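Local coordinates for protein polynucleotide 5'-triphosphatase (Acanthamoeba polyphaga mimivirus, PDB 3BGY) that hydrolyses the 5'-terminal triphosphate of mRNA to a diphosphate, as the metal-dependent N-terminal tunnel-triphosphatase domain of a multifunctional viral capping enzyme, at residues E17-E22 against I135-W140; E25-Y30 against L213-K218; G33-F38 against E149-A154. One frame throughout, in Å; residues are numbered along the deposited sequence.

In the fold
From the N terminus, the chain first forms helix 17-32, whose first turns meet the end of strand 122-136 and the turn after it in contact 1. Later turns of the same helix supply contact 2, reaching strand 208-215 and the residues beyond it. The chain then enters strand 36-42, where contact 3 pairs it with strand 142-152. Contact 1 closes a loop with 112 intervening residues and crosses both others, since their segments alternate; contact 3 lies wholly within the span of contact 2. L215 N lies 3.1 Å from F38 O, a probable hydrogen bond joining the first and last strands of the eight-stranded antiparallel barrel.

Contact 1 (E17-E22 against I135-W140); sequences ENEYNE and IGIDNW
E19 reaches from the first turns of helix 17-32 to the backbone of I137 and D138, and its carboxylate is the centre of the contact. The tight part is polar at one oxygen and apolar beside it. D138 N donates to E19 OE2 over 2.8 Å in an almost straight bond (171°), meeting the oxygen on its syn side and somewhat out of the carboxylate plane. The chain of E19 leaves the helix with CG anti to the carbonyl carbon (chi1 -76°) and is extended beyond it. Its shaft runs obliquely past I137, whose CD1 lies 3.8 Å from E19 CD and whose CG2 lies 3.7 Å from E19 OE1. I137 is buried; I14, F15, I23, I142 and I144 also touch its side chain. E19 OE1 accepts the backbone N-H of S16, just before the helix, as in one half of a capping box. The glutamate therefore joins the helix start to a beta hairpin: I137 to W140 form a type II turn in the link from strand 122-136 to strand 142-152, neighbours in the barrel of this tunnel triphosphatase.

Toward solvent, the same E19 OE2 also takes a water, which donates to it at 2.6 Å and to G136 O at 2.7 Å, bridging helix and strand. The exposed D138 carboxylate is held more loosely, turned 56° from that of E19, with D138 OD2 3.6 Å from E19 OE2; two such groups would probably repel, which the water and the peptide N-H may offset. The E22 end is looser too: its touch on I135 is uncertain, as I135 adopts two conformers. E22 OE2 instead takes a bond from N18 ND2 within the helix, 3.0 Å long and arriving from above the carboxylate plane, while K133 makes a long, weak ion pair with E22 OE1.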
loop_
_atom_site.group_PDB
_atom_site.type_symbol
_atom_site.label_atom_id
_atom_site.label_comp_id
_atom_site.label_asym_id
_atom_site.label_seq_id
_atom_site.Cartn_x
_atom_site.Cartn_y
_atom_site.Cartn_z
ATOM N N GLU A 17 10.608 15.500 20.452
ATOM C CA GLU A 17 10.120 14.813 21.643
ATOM C C GLU A 17 8.623 14.481 21.539
ATOM O O GLU A 17 8.214 13.348 21.854
ATOM C CB GLU A 17 10.404 15.646 22.904
ATOM C CG GLU A 17 9.908 14.970 24.188
ATOM C CD GLU A 17 10.136 15.800 25.431
ATOM O OE1 GLU A 17 10.512 16.984 25.315
ATOM O OE2 GLU A 17 9.955 15.246 26.532
ATOM N N ASN A 18 7.822 15.414 21.015
ATOM C CA ASN A 18 6.402 15.151 20.894
ATOM C C ASN A 18 6.099 14.088 19.842
ATOM O O ASN A 18 5.220 13.263 20.061
ATOM C CB ASN A 18 5.596 16.406 20.597
ATOM C CG ASN A 18 4.099 16.161 20.729
ATOM O OD1 ASN A 18 3.633 15.637 21.752
ATOM N ND2 ASN A 18 3.348 16.480 19.684
ATOM N N GLU A 19 6.802 14.138 18.710
ATOM C CA GLU A 19 6.609 13.138 17.643
ATOM C C GLU A 19 6.986 11.773 18.171
ATOM O O GLU A 19 6.243 10.814 17.991
ATOM C CB GLU A 19 7.472 13.469 16.447
ATOM C CG GLU A 19 6.920 14.618 15.606
ATOM C CD GLU A 19 7.950 15.243 14.691
ATOM O OE1 GLU A 19 9.150 14.886 14.729
ATOM O OE2 GLU A 19 7.530 16.115 13.903
ATOM N N TYR A 20 8.112 11.705 18.881
ATOM C CA TYR A 20 8.573 10.443 19.506
ATOM C C TYR A 20 7.461 9.842 20.388
ATOM O O TYR A 20 7.090 8.678 20.245
ATOM C CB TYR A 20 9.830 10.724 20.353
ATOM C CG TYR A 20 10.504 9.517 20.996
ATOM C CD1 TYR A 20 9.999 8.944 22.191
ATOM C CD2 TYR A 20 11.714 9.018 20.477
ATOM C CE1 TYR A 20 10.703 7.900 22.861
ATOM C CE2 TYR A 20 12.418 8.006 21.126
ATOM C CZ TYR A 20 11.894 7.452 22.330
ATOM O OH TYR A 20 12.577 6.467 22.967
ATOM N N ASN A 21 6.926 10.635 21.316
ATOM C CA ASN A 21 5.876 10.129 22.214
ATOM C C ASN A 21 4.572 9.709 21.520
ATOM O O ASN A 21 3.959 8.696 21.877
ATOM C CB ASN A 21 5.616 11.165 23.324
ATOM C CG ASN A 21 6.806 11.289 24.261
ATOM O OD1 ASN A 21 7.605 10.355 24.375
ATOM N ND2 ASN A 21 6.916 12.420 24.968
ATOM N N GLU A 22 4.207 10.444 20.477
ATOM C CA GLU A 22 2.999 10.129 19.723
ATOM C C GLU A 22 3.196 8.848 18.903
ATOM O O GLU A 22 2.294 8.032 18.845
ATOM C CB GLU A 22 2.614 11.296 18.817
ATOM C CG GLU A 22 1.975 12.443 19.584
ATOM C CD GLU A 22 1.405 13.549 18.692
ATOM O OE1 GLU A 22 1.268 13.339 17.460
ATOM O OE2 GLU A 22 1.067 14.630 19.246
ATOM N N ILE A 135 0.609 11.301 10.900
ATOM C CA ILE A 135 1.368 12.481 11.312
ATOM C C ILE A 135 2.520 12.787 10.368
ATOM O O ILE A 135 3.140 11.887 9.788
ATOM C CB ILE A 135 1.888 12.428 12.785
ATOM C CG1 ILE A 135 2.762 11.201 13.030
ATOM C CG2 ILE A 135 0.718 12.501 13.783
ATOM C CD1 ILE A 135 3.562 11.305 14.299
ATOM N N GLY A 136 2.749 14.081 10.172
ATOM C CA GLY A 136 3.837 14.543 9.333
ATOM C C GLY A 136 4.977 14.771 10.312
ATOM O O GLY A 136 4.754 14.878 11.521
ATOM N N ILE A 137 6.200 14.739 9.810
ATOM C CA ILE A 137 7.374 14.909 10.662
ATOM C C ILE A 137 8.024 16.233 10.316
ATOM O O ILE A 137 8.239 16.520 9.143
ATOM C CB ILE A 137 8.363 13.723 10.450
ATOM C CG1 ILE A 137 7.690 12.399 10.864
ATOM C CG2 ILE A 137 9.700 13.948 11.167
ATOM C CD1 ILE A 137 7.233 12.328 12.328
ATOM N N ASP A 138 8.355 17.022 11.338
ATOM C CA ASP A 138 9.002 18.318 11.113
ATOM C C ASP A 138 10.398 18.148 10.501
ATOM O O ASP A 138 11.237 17.392 11.013
ATOM C CB ASP A 138 9.120 19.125 12.422
ATOM C CG ASP A 138 7.771 19.457 13.059
ATOM O OD1 ASP A 138 6.723 19.461 12.375
ATOM O OD2 ASP A 138 7.770 19.729 14.280
ATOM N N ASN A 139 10.615 18.842 9.377
ATOM C CA ASN A 139 11.883 18.870 8.638
ATOM C C ASN A 139 12.419 17.596 7.948
ATOM O O ASN A 139 13.566 17.570 7.478
ATOM C CB ASN A 139 12.987 19.550 9.484
ATOM C CG ASN A 139 12.580 20.943 9.972
ATOM O OD1 ASN A 139 12.528 21.204 11.178
ATOM N ND2 ASN A 139 12.252 21.824 9.037
ATOM N N TRP A 140 11.627 16.525 7.947
ATOM C CA TRP A 140 12.003 15.273 7.271
ATOM C C TRP A 140 10.831 14.938 6.368
ATOM O O TRP A 140 9.675 14.991 6.787
ATOM C CB TRP A 140 12.266 14.133 8.254
ATOM C CG TRP A 140 13.454 14.381 9.118
ATOM C CD1 TRP A 140 13.475 15.109 10.274
ATOM C CD2 TRP A 140 14.782 13.906 8.917
ATOM N NE1 TRP A 140 14.724 15.112 10.811
ATOM C CE2 TRP A 140 15.558 14.381 10.008
ATOM C CE3 TRP A 140 15.400 13.112 7.932
ATOM C CZ2 TRP A 140 16.932 14.093 10.146
ATOM C CZ3 TRP A 140 16.781 12.815 8.063
ATOM C CH2 TRP A 140 17.527 13.308 9.173
HETATM O O HOH W 1 4.984 16.651 13.597
#

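Contact 2 (E25-Y30 against L213-K218); sequences EMLRDY and LELINK
L27 and K218 bring the two backbones closest, with L27 CA 6.3 Å from K218 CA where helix 17-32 passes the residues following strand 208-215. The main side-chain contribution is Y30. With its CG anti to the backbone N (chi1 162°), the ring projects into the bend made by L215 to K218. L215 CB approaches the ring obliquely, 3.7 Å from Y30 CE2, whereas N217 O lies at the ring edge and in its plane. At the tip, Y30 OH is 3.1 Å from I216 O and 3.2 Å from L215 O. Beside the ring, L27 and L215 cross at about a right angle, joining through L27 CD2 and L215 CD1 at 3.6 Å. F38 of strand 36-42 touches L27, Y30 and L215 alike, continuing this apolar layer between helix and barrel. K218 adds its CG, 3.8 Å from L27 O, before its chain bends at chi3 and the ammonium end turns off from the helix; the amide of N217 is held by N185. The contact is thus mixed in character: leucine methyls and the aromatic ring fit the helix to the end of this barrel strand through apolar contact, while the tyrosine hydroxyl sets a polar group close to two backbone carbonyls.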
loop_
_atom_site.group_PDB
_atom_site.type_symbol
_atom_site.label_atom_id
_atom_site.label_comp_id
_atom_site.label_asym_id
_atom_site.label_seq_id
_atom_site.Cartn_x
_atom_site.Cartn_y
_atom_site.Cartn_z
ATOM N N GLU A 25 2.935 5.688 21.049
ATOM C CA GLU A 25 1.538 5.317 21.261
ATOM C C GLU A 25 0.970 4.622 20.025
ATOM O O GLU A 25 0.275 3.615 20.163
ATOM C CB GLU A 25 0.678 6.545 21.610
ATOM C CG GLU A 25 1.169 7.259 22.868
ATOM C CD GLU A 25 0.230 8.348 23.353
ATOM O OE1 GLU A 25 -0.037 9.303 22.583
ATOM O OE2 GLU A 25 -0.221 8.243 24.516
ATOM N N MET A 26 1.337 5.120 18.831
ATOM C CA MET A 26 0.876 4.524 17.563
ATOM C C MET A 26 1.418 3.122 17.423
ATOM O O MET A 26 0.721 2.229 16.940
ATOM C CB MET A 26 1.306 5.352 16.353
ATOM C CG MET A 26 0.587 6.652 16.221
ATOM S SD MET A 26 1.350 7.652 14.920
ATOM C CE MET A 26 0.818 6.749 13.466
ATOM N N LEU A 27 2.661 2.921 17.853
ATOM C CA LEU A 27 3.289 1.585 17.784
ATOM C C LEU A 27 2.612 0.592 18.721
ATOM O O LEU A 27 2.478 -0.588 18.390
ATOM C CB LEU A 27 4.791 1.661 18.099
ATOM C CG LEU A 27 5.670 2.202 16.982
ATOM C CD1 LEU A 27 6.985 2.708 17.515
ATOM C CD2 LEU A 27 5.875 1.126 15.932
ATOM N N ARG A 28 2.197 1.075 19.889
ATOM C CA ARG A 28 1.497 0.241 20.858
ATOM C C ARG A 28 0.116 -0.118 20.323
ATOM O O ARG A 28 -0.286 -1.275 20.415
ATOM C CB ARG A 28 1.356 0.961 22.202
ATOM C CG ARG A 28 0.736 0.058 23.294
ATOM C CD ARG A 28 0.674 0.762 24.647
ATOM N NE ARG A 28 -0.269 1.879 24.651
ATOM C CZ ARG A 28 -0.637 2.566 25.733
ATOM N NH1 ARG A 28 -0.140 2.269 26.931
ATOM N NH2 ARG A 28 -1.527 3.544 25.622
ATOM N N ASP A 29 -0.586 0.864 19.739
ATOM C CA ASP A 29 -1.920 0.619 19.170
ATOM C C ASP A 29 -1.855 -0.383 18.033
ATOM O O ASP A 29 -2.719 -1.269 17.932
ATOM C CB ASP A 29 -2.558 1.912 18.689
ATOM C CG ASP A 29 -2.994 2.810 19.830
ATOM O OD1 ASP A 29 -3.015 2.374 21.002
ATOM O OD2 ASP A 29 -3.302 3.975 19.553
ATOM N N TYR A 30 -0.791 -0.274 17.229
ATOM C CA TYR A 30 -0.532 -1.203 16.116
ATOM C C TYR A 30 -0.347 -2.638 16.653
ATOM O O TYR A 30 -0.941 -3.583 16.124
ATOM C CB TYR A 30 0.720 -0.752 15.325
ATOM C CG TYR A 30 1.373 -1.800 14.428
ATOM C CD1 TYR A 30 0.678 -2.345 13.308
ATOM C CD2 TYR A 30 2.660 -2.285 14.705
ATOM C CE1 TYR A 30 1.251 -3.318 12.513
ATOM C CE2 TYR A 30 3.241 -3.289 13.907
ATOM C CZ TYR A 30 2.527 -3.799 12.812
ATOM O OH TYR A 30 3.053 -4.811 12.059
ATOM N N LEU A 213 8.325 2.046 4.401
ATOM C CA LEU A 213 8.897 1.056 5.315
ATOM C C LEU A 213 7.674 0.600 6.118
ATOM O O LEU A 213 7.116 1.374 6.903
ATOM C CB LEU A 213 9.963 1.660 6.255
ATOM C CG LEU A 213 10.427 0.691 7.369
ATOM C CD1 LEU A 213 11.270 -0.430 6.780
ATOM C CD2 LEU A 213 11.186 1.424 8.444
ATOM N N GLU A 214 7.228 -0.641 5.887
ATOM C CA GLU A 214 6.057 -1.177 6.588
ATOM C C GLU A 214 6.469 -2.206 7.640
ATOM O O GLU A 214 7.328 -3.047 7.383
ATOM C CB GLU A 214 5.072 -1.837 5.601
ATOM C CG GLU A 214 4.826 -1.051 4.321
ATOM C CD GLU A 214 3.392 -1.096 3.835
ATOM O OE1 GLU A 214 2.670 -2.084 4.105
ATOM O OE2 GLU A 214 2.990 -0.128 3.156
ATOM N N LEU A 215 5.832 -2.150 8.811
ATOM C CA LEU A 215 6.123 -3.090 9.899
ATOM C C LEU A 215 5.355 -4.404 9.686
ATOM O O LEU A 215 4.251 -4.420 9.108
ATOM C CB LEU A 215 5.752 -2.513 11.270
ATOM C CG LEU A 215 6.603 -1.297 11.642
ATOM C CD1 LEU A 215 6.234 -0.918 13.043
ATOM C CD2 LEU A 215 8.091 -1.561 11.555
ATOM N N ILE A 216 5.995 -5.486 10.119
ATOM C CA ILE A 216 5.431 -6.846 10.099
ATOM C C ILE A 216 5.069 -7.136 11.575
ATOM O O ILE A 216 4.052 -7.780 11.870
ATOM C CB ILE A 216 6.465 -7.881 9.554
ATOM C CG1 ILE A 216 6.777 -7.603 8.087
ATOM C CG2 ILE A 216 5.958 -9.349 9.729
ATOM C CD1 ILE A 216 7.992 -8.367 7.551
ATOM N N ASN A 217 5.917 -6.665 12.496
ATOM C CA ASN A 217 5.684 -6.802 13.951
ATOM C C ASN A 217 6.130 -5.485 14.559
ATOM O O ASN A 217 6.867 -4.728 13.913
ATOM C CB ASN A 217 6.535 -7.904 14.580
ATOM C CG ASN A 217 6.239 -9.269 14.032
ATOM O OD1 ASN A 217 5.108 -9.750 14.116
ATOM N ND2 ASN A 217 7.244 -9.894 13.438
ATOM N N LYS A 218 5.657 -5.193 15.771
ATOM C CA LYS A 218 6.040 -3.969 16.511
ATOM C C LYS A 218 7.540 -4.000 16.770
ATOM O O LYS A 218 8.138 -5.081 16.868
ATOM C CB LYS A 218 5.316 -3.940 17.876
ATOM C CG LYS A 218 5.607 -2.716 18.792
ATOM C CD LYS A 218 5.374 -3.006 20.303
ATOM C CE LYS A 218 6.217 -4.187 20.827
ATOM N NZ LYS A 218 6.482 -4.139 22.313
#

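Contact 3 (G33-F38 against E149-A154); sequences GDNLEF and EIPLVA
N35, just ahead of strand 36-42, already pairs with E149 of strand 142-152: E149 N donates to N35 O over 3.0 Å at 174°, a nearly straight bond. The side chain of N35 then lies across the opposing backbone. N35 CB sits 3.4 Å from E149 O. A chi1 of -63°, anti to the carbonyl carbon, places N35 CG 4.0 Å from P151 CD. At the tip the branches part: N35 OD1 meets P151 CD at 3.5 Å, and N35 ND2 rests 3.8 Å from I150 CG1, the side chains of N35 and I150 crossing at about a right angle. Beyond this, E37 and T147 continue the antiparallel backbone pairing. A water donates both to E37 OE2 and to E149 O, each at 2.6 Å, linking a side chain of one strand to the backbone of the other. F38 packs outward on helix 17-32, so its neighbour E37 probably faces the tunnel inside the barrel. Chemically, the strands are joined here by a direct backbone hydrogen bond and a water bridge, while the asparagine amide meets carbon atoms of I150 and P151 and adds van der Waals contact.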
loop_
_atom_site.group_PDB
_atom_site.type_symbol
_atom_site.label_atom_id
_atom_site.label_comp_id
_atom_site.label_asym_id
_atom_site.label_seq_id
_atom_site.Cartn_x
_atom_site.Cartn_y
_atom_site.Cartn_z
ATOM N N GLY A 33 -3.680 -4.025 18.038
ATOM C CA GLY A 33 -4.772 -4.090 17.092
ATOM C C GLY A 33 -4.839 -5.407 16.354
ATOM O O GLY A 33 -3.934 -6.251 16.444
ATOM N N ASP A 34 -5.962 -5.613 15.685
ATOM C CA ASP A 34 -6.152 -6.821 14.909
ATOM C C ASP A 34 -5.668 -6.614 13.481
ATOM O O ASP A 34 -4.780 -7.325 12.989
ATOM C CB ASP A 34 -7.636 -7.192 14.884
ATOM C CG ASP A 34 -8.203 -7.444 16.271
ATOM O OD1 ASP A 34 -7.464 -7.975 17.125
ATOM O OD2 ASP A 34 -9.388 -7.108 16.498
ATOM N N ASN A 35 -6.198 -5.567 12.860
ATOM C CA ASN A 35 -5.905 -5.282 11.462
ATOM C C ASN A 35 -5.313 -3.905 11.190
ATOM O O ASN A 35 -5.463 -3.335 10.100
ATOM C CB ASN A 35 -7.179 -5.484 10.645
ATOM C CG ASN A 35 -7.680 -6.926 10.676
ATOM O OD1 ASN A 35 -6.951 -7.868 10.336
ATOM N ND2 ASN A 35 -8.926 -7.094 11.068
ATOM N N LEU A 36 -4.607 -3.377 12.176
ATOM C CA LEU A 36 -3.934 -2.096 11.985
ATOM C C LEU A 36 -2.578 -2.362 11.328
ATOM O O LEU A 36 -1.948 -3.404 11.563
ATOM C CB LEU A 36 -3.762 -1.362 13.318
ATOM C CG LEU A 36 -5.026 -0.852 14.018
ATOM C CD1 LEU A 36 -4.679 -0.350 15.419
ATOM C CD2 LEU A 36 -5.665 0.269 13.223
ATOM N N GLU A 37 -2.196 -1.477 10.410
ATOM C CA GLU A 37 -0.914 -1.565 9.696
ATOM C C GLU A 37 -0.169 -0.310 10.051
ATOM O O GLU A 37 -0.800 0.688 10.351
ATOM C CB GLU A 37 -1.129 -1.641 8.195
ATOM C CG GLU A 37 -1.847 -2.935 7.729
ATOM C CD GLU A 37 -1.225 -4.253 8.231
ATOM O OE1 GLU A 37 0.011 -4.344 8.428
ATOM O OE2 GLU A 37 -1.997 -5.218 8.431
ATOM N N PHE A 38 1.157 -0.369 10.061
ATOM C CA PHE A 38 1.971 0.790 10.423
ATOM C C PHE A 38 2.943 0.970 9.260
ATOM O O PHE A 38 3.758 0.090 8.960
ATOM C CB PHE A 38 2.690 0.506 11.743
ATOM C CG PHE A 38 3.469 1.675 12.285
ATOM C CD1 PHE A 38 4.738 1.985 11.774
ATOM C CD2 PHE A 38 2.959 2.435 13.335
ATOM C CE1 PHE A 38 5.512 3.028 12.297
ATOM C CE2 PHE A 38 3.732 3.505 13.886
ATOM C CZ PHE A 38 5.006 3.790 13.359
ATOM N N GLU A 149 -6.982 -2.055 7.911
ATOM C CA GLU A 149 -7.181 -2.691 6.629
ATOM C C GLU A 149 -7.579 -4.108 6.950
ATOM O O GLU A 149 -6.750 -4.918 7.362
ATOM C CB GLU A 149 -5.884 -2.655 5.785
ATOM C CG GLU A 149 -5.430 -1.225 5.381
ATOM C CD GLU A 149 -4.323 -1.179 4.339
ATOM O OE1 GLU A 149 -4.433 -1.876 3.306
ATOM O OE2 GLU A 149 -3.355 -0.414 4.546
ATOM N N ILE A 150 -8.851 -4.418 6.719
ATOM C CA ILE A 150 -9.373 -5.751 7.024
ATOM C C ILE A 150 -9.316 -6.647 5.799
ATOM O O ILE A 150 -9.987 -6.384 4.804
ATOM C CB ILE A 150 -10.829 -5.623 7.566
ATOM C CG1 ILE A 150 -10.844 -4.676 8.769
ATOM C CG2 ILE A 150 -11.393 -7.022 7.934
ATOM C CD1 ILE A 150 -12.224 -4.353 9.335
ATOM N N PRO A 151 -8.550 -7.751 5.871
ATOM C CA PRO A 151 -8.463 -8.637 4.706
ATOM C C PRO A 151 -9.651 -9.574 4.670
ATOM O O PRO A 151 -10.134 -10.023 5.712
ATOM C CB PRO A 151 -7.175 -9.439 4.968
ATOM C CG PRO A 151 -6.494 -8.716 6.088
ATOM C CD PRO A 151 -7.614 -8.194 6.916
ATOM N N LEU A 152 -10.174 -9.789 3.472
ATOM C CA LEU A 152 -11.278 -10.725 3.289
ATOM C C LEU A 152 -10.580 -11.922 2.682
ATOM O O LEU A 152 -10.033 -11.821 1.586
ATOM C CB LEU A 152 -12.333 -10.152 2.341
ATOM C CG LEU A 152 -13.373 -9.198 2.913
ATOM C CD1 LEU A 152 -12.800 -7.793 3.076
ATOM C CD2 LEU A 152 -14.562 -9.177 1.964
ATOM N N VAL A 153 -10.526 -13.023 3.432
ATOM C CA VAL A 153 -9.829 -14.234 2.991
ATOM C C VAL A 153 -10.695 -15.445 2.656
ATOM O O VAL A 153 -11.851 -15.541 3.087
ATOM C CB VAL A 153 -8.722 -14.649 3.991
ATOM C CG1 VAL A 153 -7.531 -13.696 3.883
ATOM C CG2 VAL A 153 -9.269 -14.673 5.405
ATOM N N ALA A 154 -10.120 -16.340 1.847
ATOM C CA ALA A 154 -10.769 -17.573 1.388
ATOM C C ALA A 154 -10.957 -18.557 2.541
ATOM O O ALA A 154 -10.103 -18.648 3.434
ATOM C CB ALA A 154 -9.945 -18.216 0.284
HETATM O O HOH W 2 -4.343 -5.930 7.643
#